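Local coordinates for protein lipocalin AI-4 (Rhodnius prolixus, PDB 5H9N) that binds cysteinyl leukotrienes such as leukotriene C4 inside a lipocalin barrel, probably removing these mediators of the host while the insect feeds on blood, at residues 5-10 / 92-97. The protein carries 1 engineered substitution. Numbering follows the deposited sequence. Where two conformers were deposited one is given.
Sequences SIPTGC and TSYMAV. With LTX ((5~{S},6~{R},7~{E},9~{E},11~{Z},14~{Z})-6-[(2~{R})-2-[[(4~{S})-4-azanyl-5-oxidanyl-5-oxidanylidene-pentanoyl]amino]-3-( 2-hydroxy-2-oxoethylamino)-3-oxidanylidene-propyl]sulfanyl-5-oxidanyl-icosa-7,9,11,14-tetraenoic acid), chain B.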
ATOM      1  N   SER A   5       3.373  15.492   8.596  1.00 19.76           N
ATOM      2  CA  SER A   5       3.393  14.181   9.227  1.00 16.61           C
ATOM      3  C   SER A   5       2.104  13.454   8.907  1.00 15.05           C
ATOM      4  O   SER A   5       1.124  14.070   8.476  1.00 20.24           O
ATOM      5  CB  SER A   5       3.611  14.289  10.747  1.00 20.82           C
ATOM      6  OG  SER A   5       2.635  15.100  11.375  1.00 23.06           O
ATOM      7  N   ILE A   6       2.109  12.141   9.087  1.00 14.04           N
ATOM      8  CA  ILE A   6       0.941  11.337   8.805  1.00 13.21           C
ATOM      9  C   ILE A   6      -0.201  11.686   9.766  1.00 13.49           C
ATOM     10  O   ILE A   6       0.025  12.244  10.833  1.00 14.20           O
ATOM     11  CB  ILE A   6       1.295   9.848   8.880  1.00 12.99           C
ATOM     12  CG1 ILE A   6       1.748   9.461  10.294  1.00 14.86           C
ATOM     13  CG2 ILE A   6       2.351   9.514   7.803  1.00 13.93           C
ATOM     14  CD1 ILE A   6       2.169   8.013  10.425  1.00 16.11           C
ATOM     15  N   PRO A   7      -1.444  11.357   9.382  1.00 13.12           N
ATOM     16  CA  PRO A   7      -2.571  11.743  10.243  1.00 13.59           C
ATOM     17  C   PRO A   7      -2.497  11.112  11.629  1.00 13.48           C
ATOM     18  O   PRO A   7      -2.037   9.977  11.779  1.00 12.75           O
ATOM     19  CB  PRO A   7      -3.792  11.213   9.477  1.00 15.17           C
ATOM     20  CG  PRO A   7      -3.353  11.129   8.063  1.00 15.89           C
ATOM     21  CD  PRO A   7      -1.906  10.737   8.126  1.00 13.23           C
ATOM     22  N   THR A   8      -2.938  11.861  12.630  1.00 15.02           N
ATOM     23  CA  THR A   8      -3.033  11.342  13.983  1.00 14.46           C
ATOM     24  C   THR A   8      -3.894  10.088  13.992  1.00 14.22           C
ATOM     25  O   THR A   8      -4.995  10.073  13.432  1.00 17.66           O
ATOM     26  CB  THR A   8      -3.616  12.385  14.919  1.00 17.12           C
ATOM     27  OG1 THR A   8      -2.847  13.585  14.800  1.00 16.61           O
ATOM     28  CG2 THR A   8      -3.587  11.897  16.361  1.00 19.19           C
ATOM     29  N   GLY A   9      -3.390   9.029  14.607  1.00 14.23           N
ATOM     30  CA  GLY A   9      -4.083   7.755  14.575  1.00 15.53           C
ATOM     31  C   GLY A   9      -3.401   6.744  13.671  1.00 17.16           C
ATOM     32  O   GLY A   9      -3.546   5.537  13.853  1.00 20.35           O
ATOM     33  N   CYS A  10      -2.668   7.231  12.676  1.00 13.00           N
ATOM     34  CA  CYS A  10      -1.895   6.349  11.807  0.71 12.30           C
ATOM     35  C   CYS A  10      -0.623   5.881  12.502  1.00 11.82           C
ATOM     36  O   CYS A  10       0.005   6.635  13.265  1.00 14.17           O
ATOM     37  CB  CYS A  10      -1.545   7.044  10.494  0.71 13.12           C
ATOM     38  SG  CYS A  10      -2.983   7.406   9.493  0.71 11.37           S
ATOM     39  N   THR A  92      -6.779  11.700   0.110  1.00 14.23           N
ATOM     40  CA  THR A  92      -5.353  11.630   0.404  1.00 13.98           C
ATOM     41  C   THR A  92      -5.102  10.360   1.191  1.00 12.60           C
ATOM     42  O   THR A  92      -5.810  10.076   2.155  1.00 13.87           O
ATOM     43  CB  THR A  92      -4.879  12.839   1.209  1.00 13.44           C
ATOM     44  OG1 THR A  92      -5.275  14.039   0.540  1.00 18.44           O
ATOM     45  CG2 THR A  92      -3.358  12.827   1.383  1.00 14.62           C
ATOM     46  N   SER A  93      -4.122   9.579   0.753  1.00 10.81           N
ATOM     47  CA  SER A  93      -3.776   8.311   1.386  1.00 11.09           C
ATOM     48  C   SER A  93      -2.282   8.256   1.691  1.00 10.50           C
ATOM     49  O   SER A  93      -1.477   8.757   0.907  1.00 12.96           O
ATOM     50  CB  SER A  93      -4.170   7.158   0.473  1.00 11.69           C
ATOM     51  OG  SER A  93      -3.851   5.905   1.047  1.00 12.43           O
ATOM     52  N   TYR A  94      -1.913   7.657   2.817  1.00  8.89           N
ATOM     53  CA  TYR A  94      -0.513   7.570   3.245  1.00  8.37           C
ATOM     54  C   TYR A  94      -0.058   6.127   3.245  1.00  8.82           C
ATOM     55  O   TYR A  94      -0.838   5.224   3.554  1.00  9.29           O
ATOM     56  CB  TYR A  94      -0.334   8.177   4.644  1.00  9.51           C
ATOM     57  CG  TYR A  94      -0.727   9.632   4.689  1.00 10.25           C
ATOM     58  CD1 TYR A  94      -2.070  10.010   4.763  1.00 11.79           C
ATOM     59  CD2 TYR A  94       0.231  10.631   4.609  1.00 11.04           C
ATOM     60  CE1 TYR A  94      -2.439  11.344   4.765  1.00 13.36           C
ATOM     61  CE2 TYR A  94      -0.130  11.961   4.624  1.00 12.06           C
ATOM     62  CZ  TYR A  94      -1.467  12.306   4.701  1.00 12.80           C
ATOM     63  OH  TYR A  94      -1.828  13.630   4.715  1.00 16.35           O
ATOM     64  N   MET A  95       1.208   5.898   2.930  1.00  8.45           N
ATOM     65  CA  MET A  95       1.720   4.545   2.911  1.00  8.77           C
ATOM     66  C   MET A  95       3.204   4.481   3.207  1.00  8.65           C
ATOM     67  O   MET A  95       3.940   5.448   2.995  1.00  8.80           O
ATOM     68  CB  MET A  95       1.430   3.908   1.555  1.00 11.67           C
ATOM     69  CG  MET A  95       2.034   4.701   0.419  1.00 13.72           C
ATOM     70  SD  MET A  95       2.782   3.656  -0.796  1.00 45.22           S
ATOM     71  CE  MET A  95       3.939   3.101   0.390  1.00  5.40           C
ATOM     72  N   ALA A  96       3.647   3.318   3.672  1.00  7.78           N
ATOM     73  CA  ALA A  96       5.067   3.035   3.824  1.00  9.17           C
ATOM     74  C   ALA A  96       5.308   1.604   3.381  1.00  7.58           C
ATOM     75  O   ALA A  96       4.467   0.731   3.623  1.00  8.71           O
ATOM     76  CB  ALA A  96       5.508   3.229   5.262  1.00  9.34           C
ATOM     77  N   VAL A  97       6.442   1.352   2.739  1.00  9.89           N
ATOM     78  CA  VAL A  97       6.826  -0.008   2.370  1.00  9.67           C
ATOM     79  C   VAL A  97       7.547  -0.639   3.559  1.00 10.26           C
ATOM     80  O   VAL A  97       8.653  -0.242   3.921  1.00 12.17           O
ATOM     81  CB  VAL A  97       7.720  -0.031   1.124  1.00 10.54           C
ATOM     82  CG1 VAL A  97       8.094  -1.465   0.767  1.00 13.23           C
ATOM     83  CG2 VAL A  97       7.005   0.629  -0.038  1.00 11.33           C
TER
HETATM   84  O2  LTX B 201      -6.111   1.063   3.356  1.00 13.54           O
HETATM   85  C1  LTX B 201      -7.082   0.270   3.361  1.00 14.25           C
HETATM   86  O1  LTX B 201      -7.114  -0.765   2.652  1.00 13.07           O
HETATM   87  C2  LTX B 201      -8.249   0.567   4.273  1.00 15.11           C
HETATM   88  C3  LTX B 201      -9.433   1.047   3.439  1.00 21.41           C
HETATM   89  C4  LTX B 201      -8.983   2.080   2.408  1.00 26.32           C
HETATM   90  C5  LTX B 201     -10.183   2.758   1.762  1.00 31.46           C
HETATM   91  O3  LTX B 201     -10.863   1.847   0.887  1.00 33.97           O
HETATM   92  C6  LTX B 201      -9.778   4.005   0.982  1.00 25.02           C
HETATM   93  C7  LTX B 201      -8.870   3.654  -0.191  1.00 25.78           C
HETATM   94  C8  LTX B 201      -7.592   4.061  -0.263  1.00 22.08           C
HETATM   95  C9  LTX B 201      -6.767   3.711  -1.430  1.00 16.13           C
HETATM   96  C10 LTX B 201      -5.571   4.256  -1.696  1.00 15.24           C
HETATM   97  C11 LTX B 201      -4.829   3.854  -2.894  1.00 15.15           C
HETATM   98  C12 LTX B 201      -3.619   4.284  -3.277  1.00 14.73           C
HETATM   99  C13 LTX B 201      -2.767   5.292  -2.525  1.00 19.44           C
HETATM  100  C14 LTX B 201      -2.037   4.653  -1.361  1.00 16.07           C
HETATM  101  C15 LTX B 201      -0.960   3.887  -1.494  1.00 20.60           C
HETATM  102  C16 LTX B 201      -0.341   3.587  -2.839  1.00 27.43           C
HETATM  103  C17 LTX B 201       0.221   2.169  -2.848  1.00 24.70           C
HETATM  104  C18 LTX B 201       1.029   1.942  -4.120  1.00 27.75           C
HETATM  105  C19 LTX B 201       1.360   0.473  -4.333  1.00 27.99           C
HETATM  106  C20 LTX B 201       2.193   0.284  -5.585  1.00 21.29           C
HETATM  107  O32 LTX B 201     -11.069   2.985  -5.291  1.00 21.11           O
HETATM  108  C21 LTX B 201     -10.996   3.579  -4.199  1.00 23.51           C
HETATM  109  O31 LTX B 201     -10.482   3.080  -3.177  1.00 25.01           O
HETATM  110  CA3 LTX B 201     -11.564   4.971  -4.112  1.00 24.38           C
HETATM  111  N3  LTX B 201     -11.348   5.523  -2.784  1.00 25.59           N
HETATM  112  C22 LTX B 201     -11.977   6.599  -2.324  1.00 25.88           C
HETATM  113  O33 LTX B 201     -12.795   7.194  -3.004  1.00 34.64           O
HETATM  114  CA2 LTX B 201     -11.675   7.097  -0.938  1.00 25.08           C
HETATM  115  CB2 LTX B 201     -10.610   6.262  -0.228  1.00 27.27           C
HETATM  116  SG2 LTX B 201     -11.283   4.782   0.449  1.00 30.21           S
HETATM  117  N2  LTX B 201     -12.891   7.194  -0.159  1.00 25.27           N
HETATM  118  CD1 LTX B 201     -13.197   8.292   0.518  1.00 32.76           C
HETATM  119  OE1 LTX B 201     -12.367   9.129   0.845  1.00 27.80           O
HETATM  120  CG1 LTX B 201     -14.660   8.423   0.868  1.00 42.31           C
HETATM  121  CB1 LTX B 201     -14.888   9.510   1.907  1.00 51.91           C
HETATM  122  CA1 LTX B 201     -16.229   9.283   2.601  1.00 65.42           C
HETATM  123  N1  LTX B 201     -16.318   7.879   3.051  1.00 64.49           N
HETATM  124  C23 LTX B 201     -17.366   9.574   1.669  1.00 73.19           C
HETATM  125  O11 LTX B 201     -18.212   8.674   1.464  1.00 75.27           O
HETATM  126  O12 LTX B 201     -17.428  10.703   1.140  1.00 76.04           O
HETATM  127  O   HOH W   1      -1.606  13.979   7.707  1.00 27.84           O
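Pro7 stands on one face of the Tyr94 ring with the CG–CD edge of its pyrrolidine, CD making the CH-pi contact 3.5 Å from the ring centroid, 17° off the normal and displaced toward the CD1–CE1 side. CG, further out, overhangs the CD1–CE1 rim and comes within 3.4 Å of Tyr94 CE1. From the same side of the ring plane, but beyond the CD2 rim, the gamma-methyl of Ile6 approaches obliquely, with CG2 4.0 Å from Tyr94 CD2. This methyl is anti to the carbonyl carbon of Ile6, while CG1 (chi1 63°) carries the longer branch away from the tyrosine. The phenol end is tied to the same loop through a water, which donates to Ser5 O (2.8 Å) and hydrogen-bonds to Tyr94 OH (3.0 Å). The N-terminal segment 5-10 thus packs on the outer wall of the lipocalin barrel, against strand 90-100, which runs between strands 78-85 and 105-112. On the barrel's inner side, Ser93 and Met95 point from the same strand into the leukotriene C4 pocket: Ser93 OG is 3.3 Å from LTX C14, and Met95 SD lies 3.6 Å from LTX C17. Pro7 also opens a type II turn, closed by Cys10 N to Pro7 O (3.0 Å), with Gly9 third at a positive phi of 107°. Cys10 forms a disulfide with Cys111 of strand 105-112; Cys111 also pairs with Tyr94 by backbone hydrogen bonding.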